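Beta-D-glucoside glucohydrolase (Trichoderma reesei, PDB 4I8D) probably hydrolyses terminal, non-reducing beta-D-glucosyl residues, releasing beta-D-glucose in the breakdown of cellulose. Local coordinates at residues Phe583-Leu588 / Val618-Ala623. Numbering follows the deposited sequence. Where two conformers were deposited one is given.
Sequences FNYSRL and VTVDIA
Tyr-585 and Ile-622 face each other as a non-hydrogen-bonded antiparallel pair, their side chains running alongside one another. Tyr-585 CG and Ile-622 CG1 both sit anti to the carbonyl carbon (chi1 -69° and -82°), which brings Ile-622 CG1 over the centre of the Tyr-585 ring, 3.9 Å from its centroid, in a CH-pi contact. The second bend of the isoleucine carries CD1 to Tyr-585 CD2 at 4.0 Å, while CG2, the other branch, meets Phe-583 CD1 at 4.0 Å. A beta-branched residue suits this place because its two arms serve two rings at once. Tyrosine adds a hydroxyl that hydrogen-bonds Glu-632; an alanine here would probably leave Ile-622 CG1 without its aromatic cover and that carboxylate without this mate.

The hydrogen-bonded pairs Asn-584/Ala-623 and Ser-586/Asp-621 flank this one, each closed by two backbone bonds; Asp-621 N reaches Ser-586 O at 2.8 Å. Ser-586 and Asp-621 point to the opposite sheet face from Tyr-585, where neither is fully buried and polar groups fit. Beyond them an extra residue, Arg-587, makes a beta bulge with left-handed backbone angles (phi 49°). In one of its two conformers NH1 meets Asp-621 OD2 in a salt bridge, doubtful in detail because the bond is very short. The other carboxylate oxygen, OD1, is hydrogen-bonded with Thr-667 OG1. Past the bulge, Leu-588 brings CD1 to Val-618 CG1, 3.7 Å away, in an apolar contact.

Strand 583-592 edges a three-stranded sheet, with 614-624 in the middle and 665-673 beyond it. Tyr-585, Leu-588, Val-618 and Val-620 pack on strand 692-699 of the facing four-stranded sheet, helping to fill the interior of a sandwich consistent with the family's fibronectin type III-like domain.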
loop_
_atom_site.group_PDB
_atom_site.type_symbol
_atom_site.label_atom_id
_atom_site.label_comp_id
_atom_site.label_asym_id
_atom_site.label_seq_id
_atom_site.Cartn_x
_atom_site.Cartn_y
_atom_site.Cartn_z
ATOM N N PHE A 583 -2.383 12.494 -25.071
ATOM C CA PHE A 583 -2.258 11.170 -25.704
ATOM C C PHE A 583 -3.476 10.722 -26.519
ATOM O O PHE A 583 -4.619 10.970 -26.135
ATOM C CB PHE A 583 -1.953 10.114 -24.637
ATOM C CG PHE A 583 -0.779 10.458 -23.765
ATOM C CD1 PHE A 583 0.515 10.100 -24.141
ATOM C CD2 PHE A 583 -0.964 11.145 -22.570
ATOM C CE1 PHE A 583 1.593 10.423 -23.339
ATOM C CE2 PHE A 583 0.114 11.469 -21.769
ATOM C CZ PHE A 583 1.391 11.109 -22.153
ATOM N N ASN A 584 -3.215 10.050 -27.638
ATOM C CA ASN A 584 -4.261 9.439 -28.452
ATOM C C ASN A 584 -4.243 7.914 -28.383
ATOM O O ASN A 584 -3.196 7.292 -28.517
ATOM C CB ASN A 584 -4.174 9.900 -29.911
ATOM C CG ASN A 584 -4.631 11.336 -30.100
ATOM O OD1 ASN A 584 -4.359 12.196 -29.262
ATOM N ND2 ASN A 584 -5.321 11.605 -31.210
ATOM N N TYR A 585 -5.424 7.337 -28.179
ATOM C CA TYR A 585 -5.644 5.893 -28.148
ATOM C C TYR A 585 -6.185 5.442 -29.497
ATOM O O TYR A 585 -7.038 6.111 -30.074
ATOM C CB TYR A 585 -6.653 5.543 -27.043
ATOM C CG TYR A 585 -6.137 5.751 -25.625
ATOM C CD1 TYR A 585 -5.604 6.978 -25.219
ATOM C CD2 TYR A 585 -6.190 4.718 -24.688
ATOM C CE1 TYR A 585 -5.126 7.163 -23.925
ATOM C CE2 TYR A 585 -5.720 4.895 -23.390
ATOM C CZ TYR A 585 -5.187 6.115 -23.015
ATOM O OH TYR A 585 -4.716 6.285 -21.734
ATOM N N SER A 586 -5.685 4.321 -30.013
ATOM C CA SER A 586 -6.202 3.766 -31.273
ATOM C C SER A 586 -5.934 2.268 -31.419
ATOM O O SER A 586 -5.186 1.685 -30.625
ATOM C CB SER A 586 -5.643 4.533 -32.474
ATOM O OG SER A 586 -4.234 4.482 -32.489
ATOM N N ARG A 587 -6.563 1.662 -32.432
ATOM C CA ARG A 587 -6.390 0.244 -32.744
ATOM C C ARG A 587 -6.539 -0.653 -31.508
ATOM O O ARG A 587 -5.627 -1.401 -31.148
ATOM C CB ARG A 587 -5.047 0.012 -33.454
ATOM C CG ARG A 587 -5.043 0.411 -34.923
ATOM C CD ARG A 587 -3.649 0.765 -35.427
ATOM N NE ARG A 587 -3.470 2.208 -35.617
ATOM C CZ ARG A 587 -2.507 2.947 -35.066
ATOM N NH1 ARG A 587 -1.591 2.401 -34.275
ATOM N NH2 ARG A 587 -2.455 4.248 -35.318
ATOM N N LEU A 588 -7.690 -0.570 -30.849
ATOM C CA LEU A 588 -7.978 -1.466 -29.736
ATOM C C LEU A 588 -8.285 -2.871 -30.264
ATOM O O LEU A 588 -9.147 -3.032 -31.131
ATOM C CB LEU A 588 -9.146 -0.942 -28.906
ATOM C CG LEU A 588 -9.771 -1.882 -27.871
ATOM C CD1 LEU A 588 -8.813 -2.177 -26.728
ATOM C CD2 LEU A 588 -11.060 -1.269 -27.338
ATOM N N VAL A 618 -5.495 -8.018 -24.338
ATOM C CA VAL A 618 -6.075 -6.795 -24.879
ATOM C C VAL A 618 -4.965 -5.794 -25.214
ATOM O O VAL A 618 -3.996 -5.649 -24.467
ATOM C CB VAL A 618 -7.111 -6.177 -23.908
ATOM C CG1 VAL A 618 -7.892 -5.063 -24.584
ATOM C CG2 VAL A 618 -8.065 -7.243 -23.389
ATOM N N THR A 619 -5.138 -5.097 -26.333
ATOM C CA THR A 619 -4.107 -4.261 -26.933
ATOM C C THR A 619 -4.688 -2.917 -27.361
ATOM O O THR A 619 -5.797 -2.863 -27.888
ATOM C CB THR A 619 -3.521 -4.975 -28.181
ATOM O OG1 THR A 619 -2.616 -6.002 -27.759
ATOM C CG2 THR A 619 -2.802 -4.005 -29.131
ATOM N N VAL A 620 -3.923 -1.848 -27.158
ATOM C CA VAL A 620 -4.258 -0.524 -27.676
ATOM C C VAL A 620 -2.959 0.234 -27.962
ATOM O O VAL A 620 -1.942 0.002 -27.301
ATOM C CB VAL A 620 -5.190 0.268 -26.705
ATOM C CG1 VAL A 620 -4.584 0.386 -25.309
ATOM C CG2 VAL A 620 -5.539 1.648 -27.255
ATOM N N ASP A 621 -2.996 1.119 -28.956
ATOM C CA ASP A 621 -1.859 1.970 -29.296
ATOM C C ASP A 621 -2.008 3.369 -28.714
ATOM O O ASP A 621 -3.025 4.044 -28.936
ATOM C CB ASP A 621 -1.682 2.050 -30.815
ATOM C CG ASP A 621 -0.893 0.870 -31.383
ATOM O OD1 ASP A 621 -0.587 -0.089 -30.629
ATOM O OD2 ASP A 621 -0.575 0.904 -32.594
ATOM N N ILE A 622 -0.994 3.794 -27.966
ATOM C CA ILE A 622 -0.979 5.116 -27.352
ATOM C C ILE A 622 0.036 6.007 -28.065
ATOM O O ILE A 622 1.202 5.646 -28.189
ATOM C CB ILE A 622 -0.714 5.034 -25.825
ATOM C CG1 ILE A 622 -2.003 4.711 -25.066
ATOM C CG2 ILE A 622 -0.213 6.356 -25.269
ATOM C CD1 ILE A 622 -2.517 3.298 -25.224
ATOM N N ALA A 623 -0.420 7.162 -28.542
ATOM C CA ALA A 623 0.438 8.084 -29.284
ATOM C C ALA A 623 0.506 9.431 -28.589
ATOM O O ALA A 623 -0.527 10.017 -28.261
ATOM C CB ALA A 623 -0.068 8.252 -30.709
#